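Local coordinates for protein carbohydrate deacetylase Agd3 (Neosartorya fumigata, PDB 6NWZ) that probably removes N-acetyl groups from the exopolysaccharide galactosaminogalactan, with zinc bound in its deacetylase domain, and is required for the fungus to form biofilm, at residues Leu250-Asp255 against Ser296-Glu301; Thr261-Pro266 against Pro503-Gln508; Ile430-Ile435 against Asn454-Asn459; Trp492-Tyr497 against Tyr543-Ala548. All blocks are in the same frame, centred on the assembly; numbering follows the deposited sequence.

Contact 1. Residues Leu250-Asp255 against Ser296-Glu301. With ZN (zinc ion), chain M.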
loop_
_atom_site.group_PDB
_atom_site.type_symbol
_atom_site.label_atom_id
_atom_site.label_comp_id
_atom_site.label_asym_id
_atom_site.label_seq_id
_atom_site.Cartn_x
_atom_site.Cartn_y
_atom_site.Cartn_z
ATOM N N LEU A 250 -3.960 1.978 -6.253
ATOM C CA LEU A 250 -3.272 1.136 -7.228
ATOM C C LEU A 250 -2.644 2.050 -8.280
ATOM O O LEU A 250 -3.268 2.371 -9.294
ATOM C CB LEU A 250 -4.221 0.128 -7.852
ATOM C CG LEU A 250 -3.572 -0.841 -8.836
ATOM C CD1 LEU A 250 -2.474 -1.647 -8.149
ATOM C CD2 LEU A 250 -4.624 -1.749 -9.461
ATOM N N ASN A 251 -1.404 2.463 -8.032
ATOM C CA ASN A 251 -0.653 3.323 -8.938
ATOM C C ASN A 251 0.415 2.491 -9.634
ATOM O O ASN A 251 1.292 1.927 -8.973
ATOM C CB ASN A 251 -0.016 4.487 -8.184
ATOM C CG ASN A 251 -1.034 5.323 -7.438
ATOM O OD1 ASN A 251 -2.234 5.233 -7.695
ATOM N ND2 ASN A 251 -0.558 6.149 -6.514
ATOM N N THR A 252 0.344 2.422 -10.964
ATOM C CA THR A 252 1.274 1.631 -11.766
ATOM C C THR A 252 1.998 2.562 -12.730
ATOM O O THR A 252 1.404 3.042 -13.703
ATOM C CB THR A 252 0.541 0.518 -12.516
ATOM O OG1 THR A 252 -0.404 1.090 -13.428
ATOM C CG2 THR A 252 -0.204 -0.370 -11.537
ATOM N N GLN A 253 3.280 2.810 -12.468
ATOM C CA GLN A 253 4.066 3.769 -13.233
ATOM C C GLN A 253 4.895 3.064 -14.297
ATOM O O GLN A 253 5.499 2.020 -14.036
ATOM C CB GLN A 253 4.982 4.569 -12.312
ATOM C CG GLN A 253 4.239 5.513 -11.402
ATOM C CD GLN A 253 5.173 6.296 -10.518
ATOM O OE1 GLN A 253 6.222 5.798 -10.111
ATOM N NE2 GLN A 253 4.806 7.535 -10.225
ATOM N N ILE A 254 4.926 3.648 -15.495
ATOM C CA ILE A 254 5.631 3.085 -16.644
ATOM C C ILE A 254 6.811 4.000 -16.946
ATOM O O ILE A 254 6.637 5.087 -17.512
ATOM C CB ILE A 254 4.721 2.940 -17.867
ATOM C CG1 ILE A 254 3.427 2.215 -17.496
ATOM C CG2 ILE A 254 5.456 2.206 -18.979
ATOM C CD1 ILE A 254 3.639 0.838 -16.930
ATOM N N ASP A 255 8.015 3.557 -16.591
ATOM C CA ASP A 255 9.215 4.343 -16.827
ATOM C C ASP A 255 9.702 4.170 -18.264
ATOM O O ASP A 255 9.303 3.244 -18.977
ATOM C CB ASP A 255 10.329 3.938 -15.858
ATOM C CG ASP A 255 9.982 4.199 -14.398
ATOM O OD1 ASP A 255 8.903 4.763 -14.111
ATOM O OD2 ASP A 255 10.804 3.836 -13.532
ATOM N N SER A 296 -14.403 2.247 -7.940
ATOM C CA SER A 296 -13.019 2.194 -8.374
ATOM C C SER A 296 -12.758 3.188 -9.501
ATOM O O SER A 296 -13.675 3.747 -10.111
ATOM C CB SER A 296 -12.649 0.785 -8.832
ATOM O OG SER A 296 -12.636 -0.125 -7.749
ATOM N N SER A 297 -11.472 3.393 -9.775
ATOM C CA SER A 297 -11.015 4.305 -10.814
ATOM C C SER A 297 -9.529 4.088 -11.062
ATOM O O SER A 297 -8.693 4.553 -10.280
ATOM C CB SER A 297 -11.278 5.759 -10.418
ATOM O OG SER A 297 -10.611 6.643 -11.299
ATOM N N TYR A 298 -9.188 3.389 -12.141
ATOM C CA TYR A 298 -7.807 3.027 -12.427
ATOM C C TYR A 298 -7.337 3.672 -13.724
ATOM O O TYR A 298 -8.077 3.719 -14.711
ATOM C CB TYR A 298 -7.649 1.508 -12.518
ATOM C CG TYR A 298 -6.285 1.058 -12.995
ATOM C CD1 TYR A 298 -5.195 1.033 -12.130
ATOM C CD2 TYR A 298 -6.089 0.651 -14.309
ATOM C CE1 TYR A 298 -3.948 0.622 -12.567
ATOM C CE2 TYR A 298 -4.844 0.238 -14.755
ATOM C CZ TYR A 298 -3.779 0.225 -13.881
ATOM O OH TYR A 298 -2.545 -0.186 -14.327
ATOM N N PHE A 299 -6.101 4.168 -13.714
ATOM C CA PHE A 299 -5.445 4.612 -14.936
ATOM C C PHE A 299 -3.951 4.344 -14.820
ATOM O O PHE A 299 -3.426 4.077 -13.735
ATOM C CB PHE A 299 -5.728 6.093 -15.243
ATOM C CG PHE A 299 -5.181 7.062 -14.223
ATOM C CD1 PHE A 299 -3.856 7.473 -14.265
ATOM C CD2 PHE A 299 -6.007 7.596 -13.246
ATOM C CE1 PHE A 299 -3.361 8.375 -13.337
ATOM C CE2 PHE A 299 -5.520 8.500 -12.318
ATOM C CZ PHE A 299 -4.194 8.889 -12.363
ATOM N N VAL A 300 -3.269 4.424 -15.960
ATOM C CA VAL A 300 -1.848 4.110 -16.060
ATOM C C VAL A 300 -1.063 5.409 -16.166
ATOM O O VAL A 300 -1.346 6.247 -17.033
ATOM C CB VAL A 300 -1.569 3.199 -17.267
ATOM C CG1 VAL A 300 -0.101 2.834 -17.319
ATOM C CG2 VAL A 300 -2.443 1.954 -17.200
ATOM N N GLU A 301 -0.068 5.571 -15.294
ATOM C CA GLU A 301 0.769 6.762 -15.247
ATOM C C GLU A 301 2.109 6.487 -15.913
ATOM O O GLU A 301 2.739 5.453 -15.664
ATOM C CB GLU A 301 0.992 7.220 -13.804
ATOM C CG GLU A 301 1.490 8.649 -13.666
ATOM C CD GLU A 301 1.540 9.106 -12.220
ATOM O OE1 GLU A 301 1.844 8.268 -11.344
ATOM O OE2 GLU A 301 1.268 10.300 -11.958
HETATM ZN ZN ZN M . 12.962 2.700 -13.686
#

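Contact 2. Residues Thr261-Pro266 against Pro503-Gln508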
loop_
_atom_site.group_PDB
_atom_site.type_symbol
_atom_site.label_atom_id
_atom_site.label_comp_id
_atom_site.label_asym_id
_atom_site.label_seq_id
_atom_site.Cartn_x
_atom_site.Cartn_y
_atom_site.Cartn_z
ATOM N N THR A 261 14.981 0.247 -24.926
ATOM C CA THR A 261 15.638 -0.522 -23.879
ATOM C C THR A 261 16.136 -1.834 -24.466
ATOM O O THR A 261 15.497 -2.412 -25.351
ATOM C CB THR A 261 14.697 -0.789 -22.683
ATOM O OG1 THR A 261 13.621 -1.635 -23.089
ATOM C CG2 THR A 261 14.125 0.524 -22.125
ATOM N N ASP A 262 17.295 -2.285 -23.989
ATOM C CA ASP A 262 17.864 -3.547 -24.439
ATOM C C ASP A 262 17.176 -4.708 -23.732
ATOM O O ASP A 262 17.117 -4.752 -22.499
ATOM C CB ASP A 262 19.371 -3.585 -24.177
ATOM C CG ASP A 262 20.119 -2.451 -24.864
ATOM O OD1 ASP A 262 20.143 -2.418 -26.111
ATOM O OD2 ASP A 262 20.683 -1.591 -24.154
ATOM N N ILE A 263 16.659 -5.647 -24.513
ATOM C CA ILE A 263 15.930 -6.788 -23.974
ATOM C C ILE A 263 16.911 -7.805 -23.402
ATOM O O ILE A 263 18.054 -7.929 -23.861
ATOM C CB ILE A 263 15.033 -7.392 -25.074
ATOM C CG1 ILE A 263 14.045 -6.327 -25.561
ATOM C CG2 ILE A 263 14.303 -8.639 -24.584
ATOM C CD1 ILE A 263 13.257 -5.659 -24.435
ATOM N N TYR A 264 16.466 -8.539 -22.380
ATOM C CA TYR A 264 17.345 -9.415 -21.612
ATOM C C TYR A 264 17.505 -10.803 -22.237
ATOM O O TYR A 264 18.633 -11.247 -22.477
ATOM C CB TYR A 264 16.830 -9.538 -20.175
ATOM C CG TYR A 264 17.612 -10.525 -19.340
ATOM C CD1 TYR A 264 18.826 -10.168 -18.770
ATOM C CD2 TYR A 264 17.140 -11.815 -19.129
ATOM C CE1 TYR A 264 19.546 -11.066 -18.009
ATOM C CE2 TYR A 264 17.854 -12.722 -18.369
ATOM C CZ TYR A 264 19.057 -12.340 -17.812
ATOM O OH TYR A 264 19.777 -13.231 -17.051
ATOM N N TYR A 265 16.387 -11.517 -22.488
ATOM C CA TYR A 265 16.517 -12.924 -22.868
ATOM C C TYR A 265 17.046 -13.082 -24.288
ATOM O O TYR A 265 18.143 -13.642 -24.459
ATOM C CB TYR A 265 15.199 -13.671 -22.647
ATOM C CG TYR A 265 15.273 -15.103 -23.139
ATOM C CD1 TYR A 265 16.168 -16.006 -22.576
ATOM C CD2 TYR A 265 14.466 -15.547 -24.179
ATOM C CE1 TYR A 265 16.252 -17.310 -23.026
ATOM C CE2 TYR A 265 14.541 -16.852 -24.637
ATOM C CZ TYR A 265 15.439 -17.728 -24.055
ATOM O OH TYR A 265 15.541 -19.031 -24.485
ATOM N N PRO A 266 16.350 -12.627 -25.348
ATOM C CA PRO A 266 17.001 -12.656 -26.661
ATOM C C PRO A 266 18.076 -11.585 -26.704
ATOM O O PRO A 266 17.833 -10.471 -27.179
ATOM C CB PRO A 266 15.854 -12.378 -27.645
ATOM C CG PRO A 266 14.584 -12.477 -26.831
ATOM C CD PRO A 266 14.993 -12.063 -25.452
ATOM N N PRO A 503 6.797 -12.896 -21.610
ATOM C CA PRO A 503 6.838 -13.787 -20.438
ATOM C C PRO A 503 8.125 -14.590 -20.344
ATOM O O PRO A 503 8.676 -14.741 -19.246
ATOM C CB PRO A 503 5.614 -14.691 -20.648
ATOM C CG PRO A 503 4.684 -13.865 -21.465
ATOM C CD PRO A 503 5.561 -13.074 -22.394
ATOM N N ALA A 504 8.623 -15.102 -21.474
ATOM C CA ALA A 504 9.872 -15.859 -21.471
ATOM C C ALA A 504 11.020 -15.040 -20.898
ATOM O O ALA A 504 11.860 -15.568 -20.161
ATOM C CB ALA A 504 10.209 -16.317 -22.890
ATOM N N CYS A 505 11.074 -13.750 -21.226
ATOM C CA CYS A 505 12.151 -12.902 -20.728
ATOM C C CYS A 505 12.100 -12.784 -19.207
ATOM O O CYS A 505 13.085 -13.076 -18.521
ATOM C CB CYS A 505 12.078 -11.524 -21.390
ATOM S SG CYS A 505 13.401 -10.362 -20.936
ATOM N N THR A 506 10.957 -12.342 -18.662
ATOM C CA THR A 506 10.865 -12.144 -17.214
ATOM C C THR A 506 11.131 -13.438 -16.459
ATOM O O THR A 506 11.853 -13.440 -15.454
ATOM C CB THR A 506 9.494 -11.588 -16.819
ATOM O OG1 THR A 506 8.477 -12.147 -17.660
ATOM C CG2 THR A 506 9.475 -10.075 -16.911
ATOM N N VAL A 507 10.555 -14.546 -16.924
ATOM C CA VAL A 507 10.769 -15.822 -16.252
ATOM C C VAL A 507 12.249 -16.180 -16.254
ATOM O O VAL A 507 12.791 -16.649 -15.247
ATOM C CB VAL A 507 9.909 -16.922 -16.905
ATOM C CG1 VAL A 507 10.247 -18.281 -16.324
ATOM C CG2 VAL A 507 8.436 -16.619 -16.701
ATOM N N GLN A 508 12.933 -15.932 -17.372
ATOM C CA GLN A 508 14.354 -16.250 -17.460
ATOM C C GLN A 508 15.172 -15.413 -16.481
ATOM O O GLN A 508 15.989 -15.947 -15.722
ATOM C CB GLN A 508 14.848 -16.040 -18.888
ATOM C CG GLN A 508 16.188 -16.672 -19.140
ATOM C CD GLN A 508 16.167 -18.153 -18.846
ATOM O OE1 GLN A 508 15.233 -18.859 -19.228
ATOM N NE2 GLN A 508 17.188 -18.633 -18.147
#

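Contact 3. Residues Ile430-Ile435 against Asn454-Asn459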
loop_
_atom_site.group_PDB
_atom_site.type_symbol
_atom_site.label_atom_id
_atom_site.label_comp_id
_atom_site.label_asym_id
_atom_site.label_seq_id
_atom_site.Cartn_x
_atom_site.Cartn_y
_atom_site.Cartn_z
ATOM N N ILE A 430 9.146 13.967 -9.973
ATOM C CA ILE A 430 9.745 13.215 -11.064
ATOM C C ILE A 430 9.901 11.765 -10.635
ATOM O O ILE A 430 9.840 11.428 -9.453
ATOM C CB ILE A 430 11.120 13.774 -11.492
ATOM C CG1 ILE A 430 12.168 13.490 -10.410
ATOM C CG2 ILE A 430 11.035 15.258 -11.784
ATOM C CD1 ILE A 430 13.579 13.849 -10.818
ATOM N N ILE A 431 10.107 10.907 -11.627
ATOM C CA ILE A 431 10.610 9.557 -11.397
ATOM C C ILE A 431 12.102 9.595 -11.701
ATOM O O ILE A 431 12.487 9.596 -12.879
ATOM C CB ILE A 431 9.884 8.521 -12.269
ATOM C CG1 ILE A 431 8.364 8.621 -12.076
ATOM C CG2 ILE A 431 10.404 7.120 -11.966
ATOM C CD1 ILE A 431 7.568 7.590 -12.857
ATOM N N PRO A 432 12.971 9.654 -10.695
ATOM C CA PRO A 432 14.409 9.816 -10.960
ATOM C C PRO A 432 14.939 8.675 -11.809
ATOM O O PRO A 432 14.519 7.519 -11.648
ATOM C CB PRO A 432 15.033 9.821 -9.554
ATOM C CG PRO A 432 13.981 9.258 -8.648
ATOM C CD PRO A 432 12.668 9.631 -9.254
ATOM N N PRO A 433 15.862 8.959 -12.728
ATOM C CA PRO A 433 16.251 7.954 -13.733
ATOM C C PRO A 433 17.003 6.802 -13.082
ATOM O O PRO A 433 18.084 6.991 -12.521
ATOM C CB PRO A 433 17.139 8.745 -14.698
ATOM C CG PRO A 433 17.718 9.849 -13.849
ATOM C CD PRO A 433 16.672 10.188 -12.818
ATOM N N ALA A 434 16.417 5.604 -13.153
ATOM C CA ALA A 434 16.955 4.419 -12.484
ATOM C C ALA A 434 17.124 4.648 -10.985
ATOM O O ALA A 434 17.987 4.035 -10.350
ATOM C CB ALA A 434 18.284 3.976 -13.105
ATOM N N ILE A 435 16.296 5.533 -10.422
ATOM C CA ILE A 435 16.353 5.924 -9.016
ATOM C C ILE A 435 17.782 6.312 -8.651
ATOM O O ILE A 435 18.382 5.734 -7.737
ATOM C CB ILE A 435 15.815 4.803 -8.105
ATOM C CG1 ILE A 435 14.529 4.228 -8.689
ATOM C CG2 ILE A 435 15.503 5.336 -6.711
ATOM C CD1 ILE A 435 13.418 5.251 -8.819
ATOM N N ASN A 454 9.224 16.567 -4.806
ATOM C CA ASN A 454 9.078 15.187 -4.377
ATOM C C ASN A 454 9.482 14.268 -5.518
ATOM O O ASN A 454 9.628 14.687 -6.669
ATOM C CB ASN A 454 7.640 14.888 -3.957
ATOM C CG ASN A 454 6.667 15.073 -5.098
ATOM O OD1 ASN A 454 6.535 14.202 -5.957
ATOM N ND2 ASN A 454 6.002 16.222 -5.133
ATOM N N CYS A 455 9.643 12.992 -5.191
ATOM C CA CYS A 455 10.014 12.011 -6.194
ATOM C C CYS A 455 9.577 10.635 -5.704
ATOM O O CYS A 455 8.735 10.517 -4.808
ATOM C CB CYS A 455 11.523 12.073 -6.482
ATOM S SG CYS A 455 12.568 11.352 -5.193
ATOM N N VAL A 456 10.166 9.599 -6.286
ATOM C CA VAL A 456 9.834 8.225 -5.956
ATOM C C VAL A 456 11.140 7.474 -5.732
ATOM O O VAL A 456 12.170 7.792 -6.334
ATOM C CB VAL A 456 8.971 7.581 -7.067
ATOM C CG1 VAL A 456 9.802 7.258 -8.300
ATOM C CG2 VAL A 456 8.273 6.366 -6.551
ATOM N N GLY A 457 11.105 6.494 -4.832
ATOM C CA GLY A 457 12.318 5.794 -4.447
ATOM C C GLY A 457 12.386 4.356 -4.920
ATOM O O GLY A 457 11.981 4.041 -6.044
ATOM N N ASP A 458 12.904 3.476 -4.066
ATOM C CA ASP A 458 13.010 2.054 -4.384
ATOM C C ASP A 458 12.936 1.284 -3.074
ATOM O O ASP A 458 13.856 1.371 -2.255
ATOM C CB ASP A 458 14.306 1.747 -5.127
ATOM C CG ASP A 458 14.401 0.298 -5.558
ATOM O OD1 ASP A 458 13.378 -0.419 -5.493
ATOM O OD2 ASP A 458 15.503 -0.127 -5.965
ATOM N N ASN A 459 11.856 0.522 -2.885
ATOM C CA ASN A 459 11.643 -0.182 -1.624
ATOM C C ASN A 459 12.597 -1.349 -1.410
ATOM O O ASN A 459 12.549 -1.954 -0.334
ATOM C CB ASN A 459 10.198 -0.671 -1.530
ATOM C CG ASN A 459 9.234 0.445 -1.179
ATOM O OD1 ASN A 459 9.592 1.620 -1.221
ATOM N ND2 ASN A 459 8.003 0.084 -0.830
#

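Contact 4. Residues Trp492-Tyr497 against Tyr543-Ala548. With ZN (zinc ion), chain M.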
loop_
_atom_site.group_PDB
_atom_site.type_symbol
_atom_site.label_atom_id
_atom_site.label_comp_id
_atom_site.label_asym_id
_atom_site.label_seq_id
_atom_site.Cartn_x
_atom_site.Cartn_y
_atom_site.Cartn_z
ATOM N N TRP A 492 7.156 0.021 -4.923
ATOM C CA TRP A 492 7.452 -1.399 -4.977
ATOM C C TRP A 492 8.047 -1.791 -6.327
ATOM O O TRP A 492 7.696 -1.238 -7.373
ATOM C CB TRP A 492 6.186 -2.220 -4.725
ATOM C CG TRP A 492 5.584 -2.023 -3.364
ATOM C CD1 TRP A 492 4.360 -1.486 -3.077
ATOM C CD2 TRP A 492 6.178 -2.362 -2.105
ATOM N NE1 TRP A 492 4.156 -1.474 -1.718
ATOM C CE2 TRP A 492 5.256 -2.006 -1.099
ATOM C CE3 TRP A 492 7.398 -2.933 -1.732
ATOM C CZ2 TRP A 492 5.518 -2.201 0.254
ATOM C CZ3 TRP A 492 7.655 -3.126 -0.387
ATOM C CH2 TRP A 492 6.720 -2.760 0.589
ATOM N N ALA A 493 8.950 -2.764 -6.288
ATOM C CA ALA A 493 9.476 -3.403 -7.483
ATOM C C ALA A 493 8.813 -4.760 -7.663
ATOM O O ALA A 493 8.380 -5.392 -6.696
ATOM C CB ALA A 493 10.994 -3.568 -7.403
ATOM N N THR A 494 8.729 -5.202 -8.912
ATOM C CA THR A 494 8.084 -6.462 -9.248
ATOM C C THR A 494 9.046 -7.323 -10.052
ATOM O O THR A 494 10.087 -6.857 -10.528
ATOM C CB THR A 494 6.791 -6.234 -10.042
ATOM O OG1 THR A 494 7.110 -5.629 -11.302
ATOM C CG2 THR A 494 5.856 -5.314 -9.277
ATOM N N ARG A 495 8.683 -8.596 -10.203
ATOM C CA ARG A 495 9.421 -9.520 -11.056
ATOM C C ARG A 495 9.135 -9.310 -12.538
ATOM O O ARG A 495 9.656 -10.064 -13.370
ATOM C CB ARG A 495 9.108 -10.964 -10.654
ATOM C CG ARG A 495 9.653 -11.331 -9.283
ATOM C CD ARG A 495 8.962 -12.547 -8.696
ATOM N NE ARG A 495 9.392 -12.795 -7.323
ATOM C CZ ARG A 495 8.844 -12.226 -6.253
ATOM N NH1 ARG A 495 7.836 -11.374 -6.393
ATOM N NH2 ARG A 495 9.300 -12.511 -5.042
ATOM N N ILE A 496 8.311 -8.320 -12.884
ATOM C CA ILE A 496 8.196 -7.852 -14.259
ATOM C C ILE A 496 9.344 -6.877 -14.482
ATOM O O ILE A 496 9.237 -5.689 -14.157
ATOM C CB ILE A 496 6.830 -7.195 -14.525
ATOM C CG1 ILE A 496 5.695 -8.108 -14.052
ATOM C CG2 ILE A 496 6.671 -6.873 -15.998
ATOM C CD1 ILE A 496 5.674 -9.465 -14.724
ATOM N N TYR A 497 10.453 -7.376 -15.020
ATOM C CA TYR A 497 11.710 -6.643 -14.980
ATOM C C TYR A 497 11.772 -5.565 -16.062
ATOM O O TYR A 497 11.081 -5.620 -17.084
ATOM C CB TYR A 497 12.887 -7.607 -15.117
ATOM C CG TYR A 497 12.979 -8.601 -13.980
ATOM C CD1 TYR A 497 13.327 -8.186 -12.698
ATOM C CD2 TYR A 497 12.707 -9.949 -14.181
ATOM C CE1 TYR A 497 13.410 -9.086 -11.649
ATOM C CE2 TYR A 497 12.788 -10.859 -13.136
ATOM C CZ TYR A 497 13.141 -10.419 -11.871
ATOM O OH TYR A 497 13.226 -11.307 -10.820
ATOM N N TYR A 543 3.864 1.181 -7.872
ATOM C CA TYR A 543 4.557 0.019 -8.409
ATOM C C TYR A 543 5.343 0.408 -9.655
ATOM O O TYR A 543 4.893 1.228 -10.462
ATOM C CB TYR A 543 3.563 -1.123 -8.709
ATOM C CG TYR A 543 2.942 -1.696 -7.450
ATOM C CD1 TYR A 543 1.869 -1.064 -6.832
ATOM C CD2 TYR A 543 3.445 -2.855 -6.862
ATOM C CE1 TYR A 543 1.306 -1.571 -5.671
ATOM C CE2 TYR A 543 2.884 -3.370 -5.698
ATOM C CZ TYR A 543 1.815 -2.722 -5.108
ATOM O OH TYR A 543 1.248 -3.218 -3.954
ATOM N N MET A 544 6.519 -0.194 -9.803
ATOM C CA MET A 544 7.484 0.175 -10.829
ATOM C C MET A 544 7.369 -0.754 -12.033
ATOM O O MET A 544 7.501 -1.976 -11.896
ATOM C CB MET A 544 8.898 0.121 -10.257
ATOM C CG MET A 544 9.988 0.319 -11.287
ATOM S SD MET A 544 11.497 -0.539 -10.808
ATOM C CE MET A 544 10.963 -2.243 -10.951
ATOM N N PHE A 545 7.145 -0.169 -13.211
ATOM C CA PHE A 545 7.185 -0.894 -14.477
ATOM C C PHE A 545 7.919 -0.041 -15.506
ATOM O O PHE A 545 8.286 1.108 -15.245
ATOM C CB PHE A 545 5.778 -1.261 -14.971
ATOM C CG PHE A 545 5.006 -2.134 -14.015
ATOM C CD1 PHE A 545 5.249 -3.497 -13.949
ATOM C CD2 PHE A 545 4.044 -1.590 -13.178
ATOM C CE1 PHE A 545 4.543 -4.304 -13.066
ATOM C CE2 PHE A 545 3.335 -2.390 -12.295
ATOM C CZ PHE A 545 3.585 -3.750 -12.239
ATOM N N HIS A 546 8.138 -0.617 -16.689
ATOM C CA HIS A 546 8.912 0.046 -17.731
ATOM C C HIS A 546 8.252 -0.165 -19.087
ATOM O O HIS A 546 7.413 -1.050 -19.262
ATOM C CB HIS A 546 10.362 -0.452 -17.738
ATOM C CG HIS A 546 11.126 -0.059 -16.513
ATOM N ND1 HIS A 546 10.888 -0.621 -15.277
ATOM C CD2 HIS A 546 12.099 0.864 -16.327
ATOM C CE1 HIS A 546 11.692 -0.072 -14.384
ATOM N NE2 HIS A 546 12.437 0.832 -14.995
ATOM N N GLN A 547 8.656 0.669 -20.055
ATOM C CA GLN A 547 7.936 0.749 -21.323
ATOM C C GLN A 547 7.960 -0.574 -22.077
ATOM O O GLN A 547 6.979 -0.925 -22.744
ATOM C CB GLN A 547 8.518 1.872 -22.190
ATOM C CG GLN A 547 9.979 1.684 -22.590
ATOM C CD GLN A 547 10.152 0.934 -23.905
ATOM O OE1 GLN A 547 9.252 0.911 -24.746
ATOM N NE2 GLN A 547 11.315 0.319 -24.084
ATOM N N ALA A 548 9.059 -1.325 -21.978
ATOM C CA ALA A 548 9.137 -2.606 -22.666
ATOM C C ALA A 548 8.093 -3.595 -22.165
ATOM O O ALA A 548 7.753 -4.536 -22.892
ATOM C CB ALA A 548 10.540 -3.198 -22.513
HETATM ZN ZN ZN M . 12.962 2.700 -13.686
HETATM O O HOH W 1 1.212 -0.853 -2.391
HETATM O O HOH W 2 9.799 -3.069 -14.985
#

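Contact 1. Residues Leu250-Asp255 against Ser296-Glu301
The amide of Q253 reaches the carboxylate of E301 from above its plane rather than within it: NE2 sits 52° out of that plane, 3.3 Å from OE1, while OE1 itself lies in the plane of the amide. The two extended chains run alongside each other, pointing the same way, with their end groups turned 51° apart. Each end has a further partner that helps fix its rotation, since R491 and H594 bind Q253 and H594 also donates its backbone N-H to E301 OE2. Beneath this pair the backbones bridge in parallel, Q253 CA lying 4.9 Å from E301 CA, and I254 N gives a 2.8 Å bond to E301 O in the carbonyl plane. The return bond, from E301 N to T252 O, is weak. Strands 252-257 and 300-304 are thus parallel neighbours whose connection contains helix 275-289, a beta-alpha-beta arrangement. On the other face of the sheet from the Q253 and E301 side chains, I254 CG1 packs on V300 CG1 at 3.6 Å. Y298 holds CG opposite its backbone N (chi1 172°), which carries OH to within 2.6 Å of T252 OG1 in a hydroxyl-hydroxyl bond, and CD2 of L250 packs against the same ring. Just past the paired residues, D255 OD2 binds the zinc ion at 2.4 Å, with H546 as the other protein ligand and R491 in a salt bridge with OD1.

Contact 2. Residues Thr261-Pro266 against Pro503-Gln508
Y264 and Y265 share one side-chain setting, CG of each trans to its own backbone N (chi1 175° in both), and C505 answers with SG likewise trans to its N (chi1 -177°). The two tyrosines face differently, so the same torsion sends their rings along different paths past the cysteine, and C505 fits into the fork between them. SG lies 3.6 Å from Y264 CB at the root of one ring. It also packs on I263 CG2 at 4.1 Å. On the other branch, Y265 CB is 4.0 Å from C505 CB, which brings the base of that side chain against the first turn of the helix. Farther along, Y265 meets Q508, one turn after A504 on the helix: CD1 of the ring touches Q508 CG at 3.5 Å, the ring and amide planes being 31° apart. Q508 is bent at its second torsion, and it is the aliphatic CB and CG that serve the tyrosine, while the amide nitrogen turns to D512 in a weak bond. D512 also takes the hydroxyl of Y264, so that ring is held at its far end by the helix as well as at its root. Between the two segments the side chains meet by apolar packing. The contact lies far from the chain's centre and is partly buried, with the I263 side chain about 13 Å from a bound zinc. The loop following strand 261-262 is laid over the start of helix 503-513, where the C500-C505 disulfide closes a short loop onto the helix.

Contact 3. Residues Ile430-Ile435 against Asn454-Asn459
The ring of P432, puckered C-gamma endo, turns its CG and CD atoms to the neighbouring strand. CG is 3.3 Å from V456 O, and CD lies 3.9 Å from C455 CB and 3.8 Å from V456 CG1. W447 of helix 441-449 packs on the same proline and on C455. I431 runs beside V456 and points the same way, its CG2 touching V456 CG1 at 3.7 Å. The chain passes here from strand 429-430 through this loop and helix 441-449 to strand 454-456, which pairs in parallel with strand 487-492 in the mixed sheet of the deacetylase domain. Between the two segments themselves the one hydrogen bond, from I430 N to N454 O, is weak, and I430 O receives C455 CA in a CA-H...O contact at 3.3 Å. After P432 the chain reverses in a type II-like turn, closed by I435 N bonding P432 O at 2.9 Å, and this brings I435 back over the end of the strand and the loop after it. Its CD1 comes 3.4 Å from G457 O, and CG2 packs on D458 CB. The I431 side chain also lies beside D255 and H388, which belong to separate zinc sites.

Contact 4. Residues Trp492-Tyr497 against Tyr543-Ala548
Residues W492 and Y543 form a parallel beta bridge, their CA atoms 4.7 Å apart, where strands 487-492 and 542-546 lie side by side in the mixed sheet of the deacetylase domain. M544 N donates to W492 O at 2.9 Å, almost straight on to the carbonyl (171° at the oxygen). The first chain then leaves its strand as a loop and the backbones part. Side chains bridge the diverging backbones. W492 and Y543 run alongside, pointing the same way, with CD1 of the indole 3.5 Å from CZ, over one face of the phenol; the planes are 38° apart, so the pair is oblique. One water accepts from both Y543 OH and, weakly, W492 NE1. Next along, A493 CB packs on M544 CE at 3.8 Å. T494 crosses F545 at about a right angle, OG1 meeting CE1 at 3.4 Å, and also receives a weak bond from I496 N. I496 CB comes in at the edge of the F545 ring. H546 binds the zinc ion through NE2 at 2.3 Å; on the other side of its imidazole, ND1 donates to a water 2.7 Å away, and that water in turn gives a hydrogen to I496 O at 2.8 Å.

Contacts 1 and 4 lie on adjacent strands, 252-257 and 542-546, and share one zinc ion: their centres are 12 Å apart, D255 N lies 2.8 Å from F545 O, and D255 and H546 supply the two protein ligands of the metal. Contact 3 borders this site from the loop after strand 429-430, its centre 16 Å from that of contact 1, with I431 CD1 3.4 Å from D255 OD1. Contacts 3 and 4 meet where N459 packs on the indole of W492. Contact 2 sits farther out, 23 Å from contacts 1 and 3 between centres, yet its centre is 13 Å from that of contact 4, which it touches through T261 on Q547 and T506 beside R495 and Y497.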